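Local coordinates for protein vascular endothelial cadherin (Gallus gallus, PDB 3PPE) that mediates calcium-dependent, homophilic adhesion between endothelial cells, represented here by its two outermost extracellular cadherin domains, at residues D62-A67 and N98-I103; A73-R78 and S83-S88; N150-V155 and S174-I179. One frame throughout, in Å; residues are numbered along the deposited sequence. Where two conformers were deposited one is given.

How the contacts relate
Contact 1 lies near the middle of the chain, at the calcium-filled junction of the two cadherin domains; contacts 2 and 3 sit one in each domain, their centres 65 Å apart on opposite sides of the chain's centre. The loops of contact 1 lead into strand 68-77 and out of strand 82-95, the hairpin of contact 2, while contact 3 shares no strand with either. Contact 1 is a surface meeting of loops through metal-bound carboxylates, with no clear direct hydrogen bond. Contact 2, partly buried, combines backbone bonds of a broken antiparallel hairpin with apolar, CH-pi and water-mediated contacts. Contact 3, also partly buried, joins strands of two facing sheets by aromatic packing without any hydrogen bond.

Contact 1: residues D62-A67 and N98-I103; sequences DREKKA and NDNAPI. With CA (calcium ion), chain C; CA (calcium ion), chain E; CA (calcium ion), chain D.
Glu-64 and Asp-99 meet through two shared calcium ions: Glu-64 OE1 lies only 3.1 Å from Asp-99 OD1, a spacing of two negative oxygens explained by the metals both bind. Glu-64 chelates one ion with both oxygens, OE2 at 2.5 Å from the calcium, while its OE1 also reaches a second calcium at 2.3 Å. The bend of its chain at chi2 (73°) folds the carboxylate back toward the ions. Asp-99 bridges the same two ions, but with one oxygen for each: OD1 is 2.2 Å from the ion chelated by Glu-64, and OD2 is 2.3 Å from the other. This is the interdomain calcium site of cadherins, in which the 62-67 loop of the first domain meets the linker toward the second; with a water, Glu-11, Glu-12, Asp-96, Ile-97 and Asp-132 complete the two coordination shells. Asp-62 OD1 binds the ion that takes only OE1 of Glu-64, and this oxygen also accepts from Glu-64 N at 3.0 Å in an Asx turn, met from above the carboxylate plane. Arg-63 NH2 meets the anti lone pair of Glu-64 OE2 in a salt bridge of 2.9 Å, and would probably offset part of the gathered negative charge. Asn-100, whose side chain slides past that of Glu-64, gives its backbone O to a third calcium at 2.3 Å, joined there by Asn-98 OD1.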
ATOM      1  N   ASP A  62      -2.093  12.663  -9.988  1.00 15.25           N
ATOM      2  CA  ASP A  62      -2.614  12.408 -11.315  1.00 15.30           C
ATOM      3  C   ASP A  62      -1.482  11.832 -12.117  1.00 15.11           C
ATOM      4  O   ASP A  62      -0.546  12.546 -12.434  1.00 15.02           O
ATOM      5  CB  ASP A  62      -3.073  13.735 -11.921  1.00 15.60           C
ATOM      6  CG  ASP A  62      -3.657  13.584 -13.324  1.00 15.56           C
ATOM      7  OD1 ASP A  62      -3.807  12.450 -13.844  1.00 11.47           O
ATOM      8  OD2 ASP A  62      -3.969  14.633 -13.893  1.00 17.11           O
ATOM      9  N   ARG A  63      -1.547  10.542 -12.437  1.00 14.09           N
ATOM     10  CA  ARG A  63      -0.507   9.911 -13.277  1.00 13.82           C
ATOM     11  C   ARG A  63      -0.317  10.631 -14.628  1.00 14.12           C
ATOM     12  O   ARG A  63       0.791  10.673 -15.176  1.00 13.97           O
ATOM     13  CB  ARG A  63      -0.815   8.419 -13.500  1.00 12.51           C
ATOM     14  CG  ARG A  63       0.351   7.606 -14.040  1.00 11.53           C
ATOM     15  CD  ARG A  63      -0.181   6.415 -14.853  1.00 13.37           C
ATOM     16  NE  ARG A  63      -0.873   6.892 -16.076  1.00 14.64           N
ATOM     17  CZ  ARG A  63      -0.236   7.201 -17.210  1.00 15.14           C
ATOM     18  NH1 ARG A  63       1.069   7.086 -17.281  1.00 12.25           N
ATOM     19  NH2 ARG A  63      -0.897   7.681 -18.254  1.00 12.86           N
ATOM     20  N   GLU A  64      -1.378  11.221 -15.143  1.00 13.55           N
ATOM     21  CA  GLU A  64      -1.289  11.908 -16.435  1.00 14.85           C
ATOM     22  C   GLU A  64      -0.544  13.251 -16.360  1.00 15.90           C
ATOM     23  O   GLU A  64      -0.145  13.792 -17.384  1.00 15.87           O
ATOM     24  CB  GLU A  64      -2.680  12.088 -17.063  1.00 13.86           C
ATOM     25  CG  GLU A  64      -3.232  10.804 -17.697  1.00 13.02           C
ATOM     26  CD  GLU A  64      -3.676   9.753 -16.712  1.00 13.12           C
ATOM     27  OE1 GLU A  64      -4.497  10.038 -15.799  1.00 13.20           O
ATOM     28  OE2 GLU A  64      -3.231   8.593 -16.854  1.00 16.72           O
ATOM     29  N   LYS A  65      -0.342  13.763 -15.143  1.00 16.61           N
ATOM     30  CA  LYS A  65       0.520  14.934 -14.906  1.00 17.22           C
ATOM     31  C   LYS A  65       1.970  14.494 -14.659  1.00 17.35           C
ATOM     32  O   LYS A  65       2.908  15.004 -15.282  1.00 16.79           O
ATOM     33  CB  LYS A  65       0.041  15.587 -13.627  1.00 18.92           C
ATOM     34  CG  LYS A  65      -0.261  17.054 -13.699  1.00 25.85           C
ATOM     35  CD  LYS A  65      -1.625  17.275 -14.378  1.00 31.55           C
ATOM     36  CE  LYS A  65      -2.314  18.529 -13.827  1.00 34.33           C
ATOM     37  NZ  LYS A  65      -3.008  19.271 -14.925  1.00 35.88           N
ATOM     38  N   LYS A  66       2.159  13.546 -13.722  1.00 15.89           N
ATOM     39  CA  LYS A  66       3.502  12.997 -13.448  1.00 14.64           C
ATOM     40  C   LYS A  66       3.371  11.548 -13.056  1.00 13.42           C
ATOM     41  O   LYS A  66       2.593  11.224 -12.174  1.00 12.56           O
ATOM     42  CB  LYS A  66       4.190  13.783 -12.334  1.00 14.80           C
ATOM     43  CG  LYS A  66       5.661  13.366 -12.138  1.00 15.47           C
ATOM     44  CD  LYS A  66       6.441  14.485 -11.483  1.00 18.70           C
ATOM     45  CE  LYS A  66       7.805  13.982 -11.019  1.00 18.54           C
ATOM     46  NZ  LYS A  66       8.715  13.613 -12.146  1.00 22.69           N
ATOM     47  N   ALA A  67       4.091  10.665 -13.718  1.00 13.72           N
ATOM     48  CA  ALA A  67       3.792   9.235 -13.580  1.00 14.82           C
ATOM     49  C   ALA A  67       4.691   8.522 -12.567  1.00 15.99           C
ATOM     50  O   ALA A  67       4.418   7.377 -12.154  1.00 16.80           O
ATOM     51  CB  ALA A  67       3.871   8.566 -14.933  1.00 14.65           C
ATOM     52  N   ASN A  98      -8.153   3.930 -14.983  1.00 11.97           N
ATOM     53  CA  ASN A  98      -8.794   4.299 -16.234  1.00 11.79           C
ATOM     54  C   ASN A  98      -9.676   5.540 -16.049  1.00 12.69           C
ATOM     55  O   ASN A  98     -10.845   5.448 -15.733  1.00 14.71           O
ATOM     56  CB  ASN A  98      -9.597   3.127 -16.827  1.00 11.39           C
ATOM     57  CG  ASN A  98      -9.918   3.377 -18.291  1.00 11.53           C
ATOM     58  OD1 ASN A  98      -9.064   3.897 -19.028  1.00 14.03           O
ATOM     59  ND2 ASN A  98     -11.123   3.095 -18.704  1.00  8.11           N
ATOM     60  N   ASP A  99      -9.103   6.720 -16.222  1.00 13.33           N
ATOM     61  CA  ASP A  99      -9.859   7.941 -16.004  1.00 13.65           C
ATOM     62  C   ASP A  99      -9.871   8.896 -17.205  1.00 12.95           C
ATOM     63  O   ASP A  99     -10.292  10.028 -17.086  1.00 13.37           O
ATOM     64  CB  ASP A  99      -9.424   8.642 -14.700  1.00 13.48           C
ATOM     65  CG  ASP A  99      -7.941   9.021 -14.654  1.00 12.93           C
ATOM     66  OD1 ASP A  99      -7.074   8.428 -15.354  1.00 10.60           O
ATOM     67  OD2 ASP A  99      -7.615   9.955 -13.846  1.00 15.80           O
ATOM     68  N   ASN A 100      -9.399   8.415 -18.363  1.00 13.79           N
ATOM     69  CA  ASN A 100      -9.439   9.171 -19.595  1.00 13.15           C
ATOM     70  C   ASN A 100     -10.123   8.393 -20.708  1.00 13.05           C
ATOM     71  O   ASN A 100      -9.950   7.166 -20.858  1.00 12.86           O
ATOM     72  CB  ASN A 100      -8.028   9.629 -20.045  1.00 12.20           C
ATOM     73  CG  ASN A 100      -7.368  10.576 -19.040  1.00 12.93           C
ATOM     74  OD1 ASN A 100      -6.741  10.127 -18.081  1.00 19.05           O
ATOM     75  ND2 ASN A 100      -7.543  11.876 -19.222  1.00 12.13           N
ATOM     76  N   ALA A 101     -10.908   9.105 -21.491  1.00 13.32           N
ATOM     77  CA  ALA A 101     -11.526   8.499 -22.680  1.00 13.81           C
ATOM     78  C   ALA A 101     -10.643   8.844 -23.907  1.00 13.56           C
ATOM     79  O   ALA A 101      -9.830   9.782 -23.862  1.00 14.11           O
ATOM     80  CB  ALA A 101     -12.963   9.007 -22.852  1.00 13.81           C
ATOM     81  N   PRO A 102     -10.733   8.051 -24.980  1.00 13.74           N
ATOM     82  CA  PRO A 102      -9.999   8.450 -26.205  1.00 13.30           C
ATOM     83  C   PRO A 102     -10.584   9.721 -26.783  1.00 13.72           C
ATOM     84  O   PRO A 102     -11.842   9.924 -26.752  1.00 13.22           O
ATOM     85  CB  PRO A 102     -10.208   7.255 -27.157  1.00 11.86           C
ATOM     86  CG  PRO A 102     -10.645   6.105 -26.199  1.00 11.93           C
ATOM     87  CD  PRO A 102     -11.476   6.793 -25.168  1.00 13.73           C
ATOM     88  N   ILE A 103      -9.702  10.598 -27.268  1.00 13.42           N
ATOM     89  CA  ILE A 103     -10.145  11.858 -27.885  1.00 14.30           C
ATOM     90  C   ILE A 103      -9.548  11.945 -29.278  1.00 13.74           C
ATOM     91  O   ILE A 103      -8.364  11.687 -29.475  1.00 13.05           O
ATOM     92  CB  ILE A 103      -9.750  13.116 -27.036  1.00 16.03           C
ATOM     93  CG1 ILE A 103     -10.411  13.090 -25.644  1.00 16.30           C
ATOM     94  CG2 ILE A 103     -10.172  14.430 -27.723  1.00 16.21           C
ATOM     95  CD1 ILE A 103      -9.551  13.777 -24.621  1.00 19.37           C
TER
HETATM   96 CA    CA C 401      -5.520  10.966 -13.950  1.00 14.73          CA
HETATM   97 CA    CA E 403      -5.146   7.376 -15.752  1.00 12.25          CA
HETATM   98 CA    CA D 402      -8.800   5.177 -21.017  1.00 11.18          CA
HETATM   99  O   HOH W   1      -6.722  12.294 -15.640  1.00 13.89           O

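Contact 2: residues A73-R78 and S83-S88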
ATOM      1  N   ALA A  73      16.718   7.756  -0.227  1.00 12.38           N
ATOM      2  CA  ALA A  73      16.510   7.513   1.179  1.00 12.77           C
ATOM      3  C   ALA A  73      17.834   7.554   1.952  1.00 12.71           C
ATOM      4  O   ALA A  73      18.871   7.139   1.444  1.00 11.69           O
ATOM      5  CB  ALA A  73      15.790   6.163   1.366  1.00 12.16           C
ATOM      6  N   HIS A  74      17.781   8.057   3.181  1.00 12.49           N
ATOM      7  CA  HIS A  74      18.900   7.937   4.108  1.00 13.10           C
ATOM      8  C   HIS A  74      18.449   7.368   5.450  1.00 14.10           C
ATOM      9  O   HIS A  74      17.270   7.069   5.642  1.00 14.70           O
ATOM     10  CB  HIS A  74      19.574   9.295   4.314  1.00 13.35           C
ATOM     11  CG  HIS A  74      19.711  10.098   3.056  1.00 10.46           C
ATOM     12  ND1 HIS A  74      20.932  10.499   2.559  1.00 11.59           N
ATOM     13  CD2 HIS A  74      18.779  10.574   2.196  1.00 13.54           C
ATOM     14  CE1 HIS A  74      20.747  11.188   1.446  1.00 12.16           C
ATOM     15  NE2 HIS A  74      19.450  11.248   1.205  1.00 12.15           N
ATOM     16  N   ILE A  75      19.393   7.220   6.373  1.00 13.76           N
ATOM     17  CA  ILE A  75      19.065   6.966   7.770  1.00 15.34           C
ATOM     18  C   ILE A  75      20.102   7.586   8.701  1.00 15.48           C
ATOM     19  O   ILE A  75      21.288   7.268   8.623  1.00 15.01           O
ATOM     20  CB  ILE A  75      18.964   5.456   8.060  1.00 16.24           C
ATOM     21  CG1 ILE A  75      18.414   5.220   9.469  1.00 19.84           C
ATOM     22  CG2 ILE A  75      20.321   4.791   7.896  1.00 17.95           C
ATOM     23  CD1 ILE A  75      18.000   3.788   9.731  1.00 18.32           C
ATOM     24  N   ILE A  76      19.645   8.470   9.582  1.00 15.88           N
ATOM     25  CA  ILE A  76      20.528   9.435  10.226  1.00 16.75           C
ATOM     26  C   ILE A  76      20.462   9.315  11.746  1.00 17.56           C
ATOM     27  O   ILE A  76      19.380   9.227  12.324  1.00 16.61           O
ATOM     28  CB  ILE A  76      20.179  10.878   9.820  1.00 16.56           C
ATOM     29  CG1 ILE A  76      20.245  11.036   8.299  1.00 15.70           C
ATOM     30  CG2 ILE A  76      21.112  11.866  10.504  1.00 17.91           C
ATOM     31  CD1 ILE A  76      21.601  10.711   7.712  1.00 16.98           C
ATOM     32  N   ASP A  77      21.627   9.310  12.384  1.00 17.78           N
ATOM     33  CA  ASP A  77      21.706   9.430  13.835  1.00 19.70           C
ATOM     34  C   ASP A  77      21.353  10.841  14.292  1.00 21.01           C
ATOM     35  O   ASP A  77      22.112  11.785  14.068  1.00 20.56           O
ATOM     36  CB  ASP A  77      23.103   9.051  14.329  1.00 19.95           C
ATOM     37  CG  ASP A  77      23.134   8.745  15.814  1.00 19.01           C
ATOM     38  OD1 ASP A  77      23.874   7.824  16.218  1.00 24.48           O
ATOM     39  OD2 ASP A  77      22.418   9.428  16.577  1.00 18.42           O
ATOM     40  N   ARG A  78      20.198  10.979  14.935  1.00 22.59           N
ATOM     41  CA  ARG A  78      19.659  12.291  15.269  1.00 26.18           C
ATOM     42  C   ARG A  78      20.386  12.899  16.464  1.00 25.76           C
ATOM     43  O   ARG A  78      20.186  14.067  16.796  1.00 26.54           O
ATOM     44  CB  ARG A  78      18.159  12.196  15.558  1.00 25.07           C
ATOM     45  CG  ARG A  78      17.815  11.360  16.779  1.00 28.89           C
ATOM     46  CD  ARG A  78      16.367  10.899  16.740  1.00 29.84           C
ATOM     47  NE  ARG A  78      15.555  11.559  17.759  1.00 36.39           N
ATOM     48  CZ  ARG A  78      15.085  12.797  17.652  1.00 39.79           C
ATOM     49  NH1 ARG A  78      15.343  13.515  16.569  1.00 42.94           N
ATOM     50  NH2 ARG A  78      14.354  13.318  18.629  1.00 41.33           N
ATOM     51  N   SER A  83      25.415  10.141   9.032  1.00 17.31           N
ATOM     52  CA  SER A  83      24.785   9.193   8.120  1.00 16.68           C
ATOM     53  C   SER A  83      25.198   7.760   8.444  1.00 16.47           C
ATOM     54  O   SER A  83      26.385   7.434   8.460  1.00 17.41           O
ATOM     55  CB  SER A  83      25.140   9.528   6.671  1.00 15.93           C
ATOM     56  OG  SER A  83      24.608  10.785   6.293  1.00 14.72           O
ATOM     57  N   LEU A  84      24.210   6.909   8.700  1.00 15.30           N
ATOM     58  CA  LEU A  84      24.466   5.568   9.145  1.00 15.91           C
ATOM     59  C   LEU A  84      24.524   4.556   7.971  1.00 16.68           C
ATOM     60  O   LEU A  84      25.065   3.471   8.117  1.00 17.93           O
ATOM     61  CB  LEU A  84      23.381   5.188  10.149  1.00 16.31           C
ATOM     62  CG  LEU A  84      23.501   5.466  11.666  1.00 18.45           C
ATOM     63  CD1 LEU A  84      24.608   6.459  12.162  1.00 19.10           C
ATOM     64  CD2 LEU A  84      22.169   5.746  12.291  1.00 14.09           C
ATOM     65  N   GLU A  85      24.003   4.932   6.806  1.00 16.56           N
ATOM     66  CA  GLU A  85      23.986   4.085   5.631  1.00 16.99           C
ATOM     67  C   GLU A  85      24.358   4.901   4.424  1.00 15.93           C
ATOM     68  O   GLU A  85      24.202   6.123   4.450  1.00 15.16           O
ATOM     69  CB  GLU A  85      22.552   3.565   5.370  1.00 18.68           C
ATOM     70  CG  GLU A  85      22.004   2.625   6.447  1.00 22.11           C
ATOM     71  CD  GLU A  85      22.347   1.167   6.174  1.00 26.16           C
ATOM     72  OE1 GLU A  85      23.395   0.900   5.562  1.00 29.15           O
ATOM     73  OE2 GLU A  85      21.560   0.297   6.586  1.00 26.75           O
ATOM     74  N   PRO A  86      24.788   4.223   3.340  1.00 15.39           N
ATOM     75  CA  PRO A  86      24.875   4.855   2.033  1.00 15.74           C
ATOM     76  C   PRO A  86      23.451   5.232   1.620  1.00 16.33           C
ATOM     77  O   PRO A  86      22.509   4.552   1.994  1.00 18.42           O
ATOM     78  CB  PRO A  86      25.398   3.725   1.123  1.00 15.66           C
ATOM     79  CG  PRO A  86      25.043   2.475   1.841  1.00 15.18           C
ATOM     80  CD  PRO A  86      25.185   2.798   3.286  1.00 13.96           C
ATOM     81  N   PRO A  87      23.277   6.325   0.901  1.00 16.54           N
ATOM     82  CA  PRO A  87      21.912   6.668   0.536  1.00 16.88           C
ATOM     83  C   PRO A  87      21.342   5.619  -0.462  1.00 16.93           C
ATOM     84  O   PRO A  87      22.102   4.851  -1.053  1.00 17.83           O
ATOM     85  CB  PRO A  87      22.050   8.052  -0.116  1.00 17.45           C
ATOM     86  CG  PRO A  87      23.503   8.158  -0.545  1.00 18.99           C
ATOM     87  CD  PRO A  87      24.294   7.263   0.396  1.00 17.19           C
ATOM     88  N   SER A  88      20.034   5.560  -0.637  1.00 14.99           N
ATOM     89  CA  SER A  88      19.463   4.524  -1.505  1.00 15.74           C
ATOM     90  C   SER A  88      18.421   5.173  -2.414  1.00 14.99           C
ATOM     91  O   SER A  88      17.416   5.695  -1.935  1.00 13.04           O
ATOM     92  CB  SER A  88      18.830   3.412  -0.661  1.00 15.67           C
ATOM     93  OG  SER A  88      18.271   2.419  -1.483  1.00 19.82           O
TER
HETATM   94  O   HOH W   2      23.086   9.945   4.230  1.00 13.80           O
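With CG beside its backbone N (chi1 -41°), His-74 brings its ring against Pro-87, whose CB lies over one face, 4.1 Å from the centroid and 29° off the normal: a CH-pi contact. Ile-76 has CG1 beside its N too, and a second bend at chi2 brings CD1 to 3.3 Å from Ser-83 OG. In the ring plane, His-74 ND1 meets a water at 2.8 Å that is also hydrogen-bonded to Ser-83 OG, while NE2 is hydrogen-bonded to Glu-38 OE2. The frame is a beta hairpin of the first cadherin domain whose register shifts by two residues. Ala-73 N donates to Ser-88 O at 2.8 Å, nearly straight (172°), and Ser-88 N returns a bond to Ala-73 O. Beyond the interruption, Leu-84 N donates to Ile-75 O at 2.9 Å, Ile-75 CG2 packs on Leu-84 CB at 3.8 Å, and Leu-84 CD1 on Asp-77 CB at 3.7 Å. In the second subunit, Trp-2 packs on Ala-73, Glu-85 and Ser-88. Backbone bonds thus fix both ends, while the looped-out middle offers Glu-85 OE2 and Pro-86 O to Asp-1 and Trp-2 of the partner's exchanged strand, and the bonded end offers Ser-88 OG to its Trp-4.

Contact 3: residues N150-V155 and S174-I179; sequences NEYFTV and SAYEII
Tyr-176 meets two aromatic neighbours at once, Phe-153 and Tyr-152. The edge of Phe-153 points at the face of Tyr-176 in a T-shaped pair, with centroids 5.4 Å apart and planes at 76°; the leading atom is CE1, 3.6 Å from Tyr-176 CG. Against Tyr-152 the arrangement differs: the planes are 38° apart, and Tyr-176 CE2 sits over one face of the Tyr-152 ring, 3.6 Å from Tyr-152 CG and offset toward the rim. Tyr-176 OH lies over the rim of the same face, 3.8 Å from Tyr-152 CD2. On its other side Tyr-152 is backed by Glu-151 CB. Phe-153 reaches further along strand 175-184 as well, its CD1 meeting Ile-178 CG2 at 3.9 Å. In Ile-178, chi1 of 72° places CG1 between the backbone N and carbonyl carbon and leaves CG2 beside the N, where it touches the phenyl ring. The cluster bridges the two sheets of the second cadherin domain, an Ig-like beta sandwich: strand 153-155 is at the border of one sheet and strand 175-184 inside the other. Around the cluster Leu-168 touches all three aromatic residues, and Ile-161 and Ile-199 touch Phe-153. Backbone bonds of Tyr-176 with Ile-199 and of Tyr-152 with Ala-164 hold the two backbone segments that carry the tyrosines.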
ATOM      1  N   ASN A 150     -23.202   4.574 -41.025  1.00 11.97           N
ATOM      2  CA  ASN A 150     -22.692   3.212 -40.934  0.50 12.82           C
ATOM      3  C   ASN A 150     -23.249   2.276 -42.038  1.00 12.95           C
ATOM      4  O   ASN A 150     -22.706   1.202 -42.281  1.00 13.21           O
ATOM      5  CB  ASN A 150     -22.921   2.659 -39.507  0.50 12.62           C
ATOM      6  CG  ASN A 150     -24.270   3.067 -38.932  0.50 14.07           C
ATOM      7  OD1 ASN A 150     -24.477   4.228 -38.508  0.50 12.04           O
ATOM      8  ND2 ASN A 150     -25.210   2.124 -38.936  0.50 16.14           N
ATOM      9  N   GLU A 151     -24.303   2.699 -42.730  1.00 13.62           N
ATOM     10  CA  GLU A 151     -24.837   1.972 -43.907  1.00 15.18           C
ATOM     11  C   GLU A 151     -23.934   2.083 -45.142  1.00 14.46           C
ATOM     12  O   GLU A 151     -24.008   1.238 -46.064  1.00 14.86           O
ATOM     13  CB  GLU A 151     -26.195   2.538 -44.297  1.00 16.26           C
ATOM     14  CG  GLU A 151     -27.216   2.531 -43.180  1.00 20.89           C
ATOM     15  CD  GLU A 151     -27.144   3.780 -42.271  1.00 26.00           C
ATOM     16  OE1 GLU A 151     -26.231   4.642 -42.419  1.00 22.74           O
ATOM     17  OE2 GLU A 151     -28.041   3.882 -41.396  1.00 31.85           O
ATOM     18  N   TYR A 152     -23.103   3.131 -45.158  1.00 13.47           N
ATOM     19  CA  TYR A 152     -22.269   3.496 -46.300  1.00 12.32           C
ATOM     20  C   TYR A 152     -20.797   3.136 -46.111  1.00 12.23           C
ATOM     21  O   TYR A 152     -20.129   2.764 -47.094  1.00 11.39           O
ATOM     22  CB  TYR A 152     -22.446   4.995 -46.620  1.00 13.45           C
ATOM     23  CG  TYR A 152     -23.892   5.291 -46.935  1.00 15.22           C
ATOM     24  CD1 TYR A 152     -24.713   5.912 -45.988  1.00 16.41           C
ATOM     25  CD2 TYR A 152     -24.467   4.862 -48.140  1.00 17.35           C
ATOM     26  CE1 TYR A 152     -26.039   6.137 -46.244  1.00 18.29           C
ATOM     27  CE2 TYR A 152     -25.794   5.100 -48.408  1.00 15.34           C
ATOM     28  CZ  TYR A 152     -26.569   5.736 -47.451  1.00 16.13           C
ATOM     29  OH  TYR A 152     -27.889   5.966 -47.682  1.00 18.55           O
ATOM     30  N   PHE A 153     -20.324   3.202 -44.848  1.00 10.86           N
ATOM     31  CA  PHE A 153     -18.909   2.979 -44.469  1.00 12.42           C
ATOM     32  C   PHE A 153     -18.807   2.189 -43.175  1.00 11.21           C
ATOM     33  O   PHE A 153     -19.670   2.296 -42.335  1.00 11.89           O
ATOM     34  CB  PHE A 153     -18.144   4.327 -44.302  1.00 10.97           C
ATOM     35  CG  PHE A 153     -18.153   5.161 -45.556  1.00 11.51           C
ATOM     36  CD1 PHE A 153     -19.192   6.082 -45.793  1.00 11.02           C
ATOM     37  CD2 PHE A 153     -17.204   4.957 -46.546  1.00 10.20           C
ATOM     38  CE1 PHE A 153     -19.242   6.818 -46.981  1.00 10.25           C
ATOM     39  CE2 PHE A 153     -17.239   5.712 -47.751  1.00 10.46           C
ATOM     40  CZ  PHE A 153     -18.267   6.636 -47.961  1.00 10.05           C
ATOM     41  N   THR A 154     -17.756   1.401 -43.039  1.00 11.05           N
ATOM     42  CA  THR A 154     -17.465   0.716 -41.787  1.00 11.19           C
ATOM     43  C   THR A 154     -16.147   1.244 -41.238  1.00 10.58           C
ATOM     44  O   THR A 154     -15.379   1.893 -41.942  1.00  8.82           O
ATOM     45  CB  THR A 154     -17.391  -0.837 -41.940  1.00 11.94           C
ATOM     46  OG1 THR A 154     -16.281  -1.215 -42.758  1.00 10.06           O
ATOM     47  CG2 THR A 154     -18.735  -1.423 -42.503  1.00 11.67           C
ATOM     48  N   VAL A 155     -15.876   0.979 -39.969  1.00 11.00           N
ATOM     49  CA  VAL A 155     -14.585   1.348 -39.415  1.00  9.92           C
ATOM     50  C   VAL A 155     -14.029   0.147 -38.654  1.00 10.29           C
ATOM     51  O   VAL A 155     -14.799  -0.577 -38.007  1.00 10.56           O
ATOM     52  CB  VAL A 155     -14.707   2.583 -38.483  1.00 10.63           C
ATOM     53  CG1 VAL A 155     -15.631   2.277 -37.271  1.00  7.79           C
ATOM     54  CG2 VAL A 155     -13.324   3.005 -37.963  1.00  9.64           C
ATOM     55  N   SER A 174     -22.166  12.928 -53.724  1.00 21.85           N
ATOM     56  CA  SER A 174     -20.723  13.120 -53.943  1.00 21.34           C
ATOM     57  C   SER A 174     -19.886  13.335 -52.680  1.00 20.69           C
ATOM     58  O   SER A 174     -18.660  13.379 -52.762  1.00 19.98           O
ATOM     59  CB  SER A 174     -20.505  14.316 -54.885  1.00 21.53           C
ATOM     60  OG  SER A 174     -20.964  15.521 -54.287  1.00 21.57           O
ATOM     61  N   ALA A 175     -20.537  13.537 -51.539  1.00 20.55           N
ATOM     62  CA  ALA A 175     -19.810  13.761 -50.276  1.00 20.99           C
ATOM     63  C   ALA A 175     -20.602  13.222 -49.087  1.00 20.68           C
ATOM     64  O   ALA A 175     -21.771  13.543 -48.911  1.00 23.06           O
ATOM     65  CB  ALA A 175     -19.489  15.241 -50.081  1.00 21.02           C
ATOM     66  N   TYR A 176     -19.996  12.376 -48.282  1.00 18.99           N
ATOM     67  CA  TYR A 176     -20.694  11.894 -47.096  1.00 18.41           C
ATOM     68  C   TYR A 176     -20.100  12.579 -45.894  1.00 18.30           C
ATOM     69  O   TYR A 176     -18.904  12.806 -45.827  1.00 18.02           O
ATOM     70  CB  TYR A 176     -20.530  10.396 -46.947  1.00 17.52           C
ATOM     71  CG  TYR A 176     -21.313   9.641 -47.988  1.00 19.19           C
ATOM     72  CD1 TYR A 176     -20.790   9.440 -49.282  1.00 17.80           C
ATOM     73  CD2 TYR A 176     -22.579   9.144 -47.684  1.00 16.61           C
ATOM     74  CE1 TYR A 176     -21.522   8.723 -50.236  1.00 20.34           C
ATOM     75  CE2 TYR A 176     -23.300   8.442 -48.602  1.00 20.55           C
ATOM     76  CZ  TYR A 176     -22.797   8.238 -49.873  1.00 20.44           C
ATOM     77  OH  TYR A 176     -23.577   7.540 -50.749  1.00 21.30           O
ATOM     78  N   GLU A 177     -20.945  12.900 -44.941  1.00 18.38           N
ATOM     79  CA  GLU A 177     -20.449  13.395 -43.695  1.00 19.61           C
ATOM     80  C   GLU A 177     -20.839  12.366 -42.660  1.00 18.50           C
ATOM     81  O   GLU A 177     -22.017  12.205 -42.336  1.00 19.64           O
ATOM     82  CB  GLU A 177     -21.045  14.761 -43.409  1.00 20.67           C
ATOM     83  CG  GLU A 177     -20.929  15.149 -41.969  1.00 26.81           C
ATOM     84  CD  GLU A 177     -21.359  16.584 -41.701  1.00 33.17           C
ATOM     85  OE1 GLU A 177     -21.061  17.481 -42.532  1.00 35.25           O
ATOM     86  OE2 GLU A 177     -21.988  16.792 -40.642  1.00 36.71           O
ATOM     87  N   ILE A 178     -19.855  11.601 -42.187  1.00 16.53           N
ATOM     88  CA  ILE A 178     -20.159  10.548 -41.242  1.00 15.99           C
ATOM     89  C   ILE A 178     -19.609  10.923 -39.835  1.00 14.49           C
ATOM     90  O   ILE A 178     -18.685  11.728 -39.704  1.00 14.91           O
ATOM     91  CB  ILE A 178     -19.656   9.137 -41.731  1.00 15.50           C
ATOM     92  CG1 ILE A 178     -18.145   9.096 -41.623  1.00 16.74           C
ATOM     93  CG2 ILE A 178     -20.218   8.795 -43.186  1.00 13.30           C
ATOM     94  CD1 ILE A 178     -17.502   7.694 -41.742  1.00 18.46           C
ATOM     95  N   ILE A 179     -20.197  10.356 -38.804  1.00 13.08           N
ATOM     96  CA  ILE A 179     -19.772  10.639 -37.432  0.50 12.26           C
ATOM     97  C   ILE A 179     -19.153   9.395 -36.829  1.00 11.69           C
ATOM     98  O   ILE A 179     -19.750   8.306 -36.869  1.00 11.04           O
ATOM     99  CB  ILE A 179     -20.949  11.115 -36.538  0.50 12.13           C
ATOM    100  CG1 ILE A 179     -21.734  12.257 -37.203  0.50 12.45           C
ATOM    101  CG2 ILE A 179     -20.435  11.529 -35.139  0.50 12.10           C
ATOM    102  CD1 ILE A 179     -20.918  13.526 -37.487  0.50 11.86           C
TER